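Local structure of dihydroxyacetone kinase (Citrobacter freundii, 1UN8) at residues A162-F165 with A166-Y170; E178-Y181 with A182-T186. The protein phosphorylates dihydroxyacetone with ATP, as a divalent-metal-dependent homodimeric kinase whose C-terminal helical barrel also holds a phospholipid. One frame throughout, in Å; residues are numbered along the deposited sequence.

Interaction 1: A162-F165 with A166-Y170; sequences AGYF and AERGY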
loop_
_atom_site.group_PDB
_atom_site.type_symbol
_atom_site.label_atom_id
_atom_site.label_comp_id
_atom_site.label_asym_id
_atom_site.label_seq_id
_atom_site.Cartn_x
_atom_site.Cartn_y
_atom_site.Cartn_z
ATOM N N ALA A 162 9.791 -21.301 -11.351
ATOM C CA ALA A 162 10.778 -22.168 -10.743
ATOM C C ALA A 162 10.101 -23.054 -9.696
ATOM O O ALA A 162 10.343 -24.263 -9.629
ATOM C CB ALA A 162 11.868 -21.332 -10.093
ATOM N N GLY A 163 9.248 -22.439 -8.883
ATOM C CA GLY A 163 8.559 -23.166 -7.837
ATOM C C GLY A 163 7.686 -24.288 -8.358
ATOM O O GLY A 163 7.640 -25.373 -7.776
ATOM N N TYR A 164 6.985 -24.026 -9.452
ATOM C CA TYR A 164 6.108 -25.017 -10.054
ATOM C C TYR A 164 6.863 -26.324 -10.283
ATOM O O TYR A 164 6.473 -27.374 -9.775
ATOM C CB TYR A 164 5.579 -24.507 -11.390
ATOM C CG TYR A 164 4.693 -25.498 -12.101
ATOM C CD1 TYR A 164 3.340 -25.601 -11.783
ATOM C CD2 TYR A 164 5.214 -26.365 -13.064
ATOM C CE1 TYR A 164 2.522 -26.549 -12.408
ATOM C CE2 TYR A 164 4.409 -27.318 -13.693
ATOM C CZ TYR A 164 3.063 -27.406 -13.361
ATOM O OH TYR A 164 2.259 -28.354 -13.966
ATOM N N PHE A 165 7.947 -26.249 -11.042
ATOM C CA PHE A 165 8.744 -27.420 -11.353
ATOM C C PHE A 165 9.444 -28.038 -10.148
ATOM O O PHE A 165 9.452 -29.257 -10.001
ATOM C CB PHE A 165 9.752 -27.073 -12.451
ATOM C CG PHE A 165 9.106 -26.776 -13.780
ATOM C CD1 PHE A 165 8.624 -27.809 -14.581
ATOM C CD2 PHE A 165 8.918 -25.464 -14.203
ATOM C CE1 PHE A 165 7.956 -27.538 -15.785
ATOM C CE2 PHE A 165 8.251 -25.180 -15.403
ATOM C CZ PHE A 165 7.769 -26.222 -16.195
ATOM N N ALA A 166 10.019 -27.214 -9.279
ATOM C CA ALA A 166 10.713 -27.732 -8.104
ATOM C C ALA A 166 9.806 -28.559 -7.192
ATOM O O ALA A 166 10.215 -29.619 -6.711
ATOM C CB ALA A 166 11.342 -26.591 -7.315
ATOM N N GLU A 167 8.586 -28.079 -6.950
ATOM C CA GLU A 167 7.645 -28.792 -6.086
ATOM C C GLU A 167 7.247 -30.133 -6.671
ATOM O O GLU A 167 7.011 -31.092 -5.940
ATOM C CB GLU A 167 6.379 -27.957 -5.848
ATOM C CG GLU A 167 6.554 -26.867 -4.804
ATOM C CD GLU A 167 6.567 -27.406 -3.384
ATOM O OE1 GLU A 167 7.076 -26.701 -2.479
ATOM O OE2 GLU A 167 6.051 -28.528 -3.174
ATOM N N ARG A 168 7.185 -30.187 -7.996
ATOM C CA ARG A 168 6.800 -31.393 -8.702
ATOM C C ARG A 168 7.961 -32.339 -8.987
ATOM O O ARG A 168 7.928 -33.108 -9.939
ATOM C CB ARG A 168 6.070 -31.004 -9.985
ATOM C CG ARG A 168 4.775 -30.290 -9.664
ATOM C CD ARG A 168 4.046 -29.727 -10.866
ATOM N NE ARG A 168 2.741 -29.215 -10.452
ATOM C CZ ARG A 168 2.563 -28.212 -9.592
ATOM N NH1 ARG A 168 3.609 -27.592 -9.052
ATOM N NH2 ARG A 168 1.331 -27.847 -9.250
ATOM N N GLY A 169 8.986 -32.262 -8.144
ATOM C CA GLY A 169 10.136 -33.133 -8.262
ATOM C C GLY A 169 11.036 -33.095 -9.483
ATOM O O GLY A 169 11.893 -33.976 -9.623
ATOM N N TYR A 170 10.873 -32.120 -10.374
ATOM C CA TYR A 170 11.756 -32.073 -11.534
ATOM C C TYR A 170 13.184 -31.812 -11.061
ATOM O O TYR A 170 13.396 -31.296 -9.969
ATOM C CB TYR A 170 11.325 -30.985 -12.505
ATOM C CG TYR A 170 10.034 -31.279 -13.234
ATOM C CD1 TYR A 170 8.802 -31.086 -12.613
ATOM C CD2 TYR A 170 10.049 -31.716 -14.566
ATOM C CE1 TYR A 170 7.604 -31.312 -13.302
ATOM C CE2 TYR A 170 8.869 -31.948 -15.269
ATOM C CZ TYR A 170 7.643 -31.742 -14.635
ATOM O OH TYR A 170 6.463 -31.944 -15.333
#
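The guanidinium of Arg168 lies flat on one face of the Tyr164 ring, the planes 12° apart and the centres 3.8 Å apart. CD of Arg168 sits over the same face, nearer the rim, as a CH-pi contact. In the plane of the guanidinium, at its edge, is the backbone O of Tyr164, which takes a bent hydrogen bond from Arg168 NH1 at 3.0 Å. Tyr164 holds CG anti to its own N (chi1 178°), which puts the ring against the arginine, whose chain runs extended to NE. Tyr164 CD2 lies over the centre of one face of the Phe165 ring. A second aromatic contact is T-shaped: the edge of Phe165 meets the face of Tyr170, planes at 83°, with Phe165 CD1 over the centre of that face.

A Schellman motif ends helix 155-167: Tyr170 N bonds to Phe165 O at 3.2 Å, Gly169 N bonds to Ala166 O, and Gly169 takes positive phi as the C-prime residue. The carboxylate of Glu167 makes a salt bridge with Arg43. The stack and the bond to Tyr164 O together limit how the guanidinium can turn. Its charge lies at the helix C-terminus, where the dipole probably favours it.

Interaction 2: E178-Y181 with A182-T186; sequences EAQY and AASNT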
loop_
_atom_site.group_PDB
_atom_site.type_symbol
_atom_site.label_atom_id
_atom_site.label_comp_id
_atom_site.label_asym_id
_atom_site.label_seq_id
_atom_site.Cartn_x
_atom_site.Cartn_y
_atom_site.Cartn_z
ATOM N N GLU A 178 13.685 -23.987 -17.107
ATOM C CA GLU A 178 12.384 -23.333 -17.115
ATOM C C GLU A 178 12.429 -21.934 -16.505
ATOM O O GLU A 178 11.807 -21.001 -17.018
ATOM C CB GLU A 178 11.370 -24.196 -16.354
ATOM C CG GLU A 178 11.042 -25.539 -17.011
ATOM C CD GLU A 178 10.392 -25.382 -18.374
ATOM O OE1 GLU A 178 9.650 -24.396 -18.583
ATOM O OE2 GLU A 178 10.611 -26.255 -19.235
ATOM N N ALA A 179 13.160 -21.809 -15.402
ATOM C CA ALA A 179 13.311 -20.543 -14.705
ATOM C C ALA A 179 13.933 -19.518 -15.648
ATOM O O ALA A 179 13.499 -18.361 -15.713
ATOM C CB ALA A 179 14.190 -20.727 -13.486
ATOM N N GLN A 180 14.959 -19.942 -16.375
ATOM C CA GLN A 180 15.622 -19.053 -17.310
ATOM C C GLN A 180 14.649 -18.705 -18.437
ATOM O O GLN A 180 14.589 -17.568 -18.897
ATOM C CB GLN A 180 16.882 -19.727 -17.864
ATOM C CG GLN A 180 17.546 -18.980 -19.031
ATOM C CD GLN A 180 18.115 -17.605 -18.651
ATOM O OE1 GLN A 180 19.141 -17.506 -17.971
ATOM N NE2 GLN A 180 17.446 -16.545 -19.096
ATOM N N TYR A 181 13.872 -19.689 -18.867
ATOM C CA TYR A 181 12.907 -19.481 -19.940
ATOM C C TYR A 181 11.896 -18.413 -19.519
ATOM O O TYR A 181 11.523 -17.548 -20.314
ATOM C CB TYR A 181 12.186 -20.794 -20.272
ATOM C CG TYR A 181 11.276 -20.710 -21.481
ATOM C CD1 TYR A 181 11.781 -20.393 -22.744
ATOM C CD2 TYR A 181 9.906 -20.943 -21.364
ATOM C CE1 TYR A 181 10.947 -20.308 -23.864
ATOM C CE2 TYR A 181 9.060 -20.863 -22.473
ATOM C CZ TYR A 181 9.586 -20.548 -23.718
ATOM O OH TYR A 181 8.745 -20.490 -24.812
ATOM N N ALA A 182 11.446 -18.477 -18.271
ATOM C CA ALA A 182 10.492 -17.492 -17.775
ATOM C C ALA A 182 11.157 -16.113 -17.766
ATOM O O ALA A 182 10.608 -15.139 -18.277
ATOM C CB ALA A 182 10.027 -17.862 -16.370
ATOM N N ALA A 183 12.346 -16.044 -17.186
ATOM C CA ALA A 183 13.075 -14.793 -17.124
ATOM C C ALA A 183 13.120 -14.149 -18.509
ATOM O O ALA A 183 12.682 -13.014 -18.688
ATOM C CB ALA A 183 14.493 -15.036 -16.604
ATOM N N SER A 184 13.634 -14.885 -19.487
ATOM C CA SER A 184 13.754 -14.386 -20.858
ATOM C C SER A 184 12.448 -13.870 -21.454
ATOM O O SER A 184 12.453 -13.146 -22.445
ATOM C CB SER A 184 14.321 -15.479 -21.763
ATOM O OG SER A 184 15.642 -15.809 -21.379
ATOM N N ASN A 185 11.332 -14.240 -20.853
ATOM C CA ASN A 185 10.036 -13.805 -21.344
ATOM C C ASN A 185 9.372 -12.805 -20.403
ATOM O O ASN A 185 8.160 -12.583 -20.467
ATOM C CB ASN A 185 9.132 -15.020 -21.540
ATOM C CG ASN A 185 9.446 -15.778 -22.814
ATOM O OD1 ASN A 185 9.029 -15.377 -23.898
ATOM N ND2 ASN A 185 10.195 -16.871 -22.694
ATOM N N THR A 186 10.170 -12.194 -19.535
ATOM C CA THR A 186 9.645 -11.235 -18.586
ATOM C C THR A 186 10.225 -9.850 -18.829
ATOM O O THR A 186 11.439 -9.674 -18.914
ATOM C CB THR A 186 9.931 -11.697 -17.143
ATOM O OG1 THR A 186 9.329 -12.981 -16.937
ATOM C CG2 THR A 186 9.358 -10.712 -16.133
#
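Tyr181 O is gripped by the side-chain amide of Asn185, with ND2 at 2.8 Å and a fairly straight bond of 165°. The oxygen lies close to the plane of that amide. Asn185 N adds a weak bond to the same carbonyl. The same ND2 stands over the centre of one face of the Tyr181 ring, 3.7 Å above its plane. Ring and amide planes are steeply inclined, so the two groups are not stacked. Asn185 holds CG beside its own N (chi1 -78°), which carries the amide back over the last turn.

The tight part of the contact rests on the buried Ala179 and Ala182. Ala182 CB packs on Ile161 of helix 155-167, and Ala179 rests on Leu135 of strand 132-137. Ala183 lies at the margin, against Val158. Ala182 N bonds to Glu178 O, and Ala183 N bonds to Ala179 O at 3.0 Å.

The segments form the C-terminal end of helix 172-184 and its passage into strand 186-192. Ala182 O receives two donors here, from opposite faces of its plane: Asn185 N and Thr186 OG1, each at 2.8 Å. Thr186 OG1 comes from above the carbonyl plane. Thr186 itself is buried against strand 301-309, and Asn185 shares backbone hydrogen bonds with Val309.

The side of Gln180 and Ser184 is more exposed to solvent, though Gln180 still touches Leu135. Gln180 bends at chi2 and brings NE2 to Ser184 OG at 3.0 Å. That bond is well off straight, 139°, and OG is tilted from the amide plane. The backbone bond from Ser184 N to Gln180 O is almost linear, at 2.9 Å. The Tyr181 side chain touches Glu311 and Glu312 of a loop.

Overall arrangement
Interactions 1 and 2 come in series along the chain, at the C-terminal ends of two consecutive helices, 155-167 and 172-184. Their centres are about 14 Å apart. The helices pack on each other, and the two contacts meet where Phe165 touches Glu178 and Ala162 touches Ala179. Both lie in the DhaK part of the chain. Interaction 1 borders strands 52-59 and 104-109 of one mixed sheet. Interaction 2 leads into strand 186-192 of the other, so the helix pair lies between elements of the two sheets. Interaction 1 lies away from the annotated sites. In interaction 2 the side chain of Ala183 is about 11 Å from that of the substrate-binding Lys109.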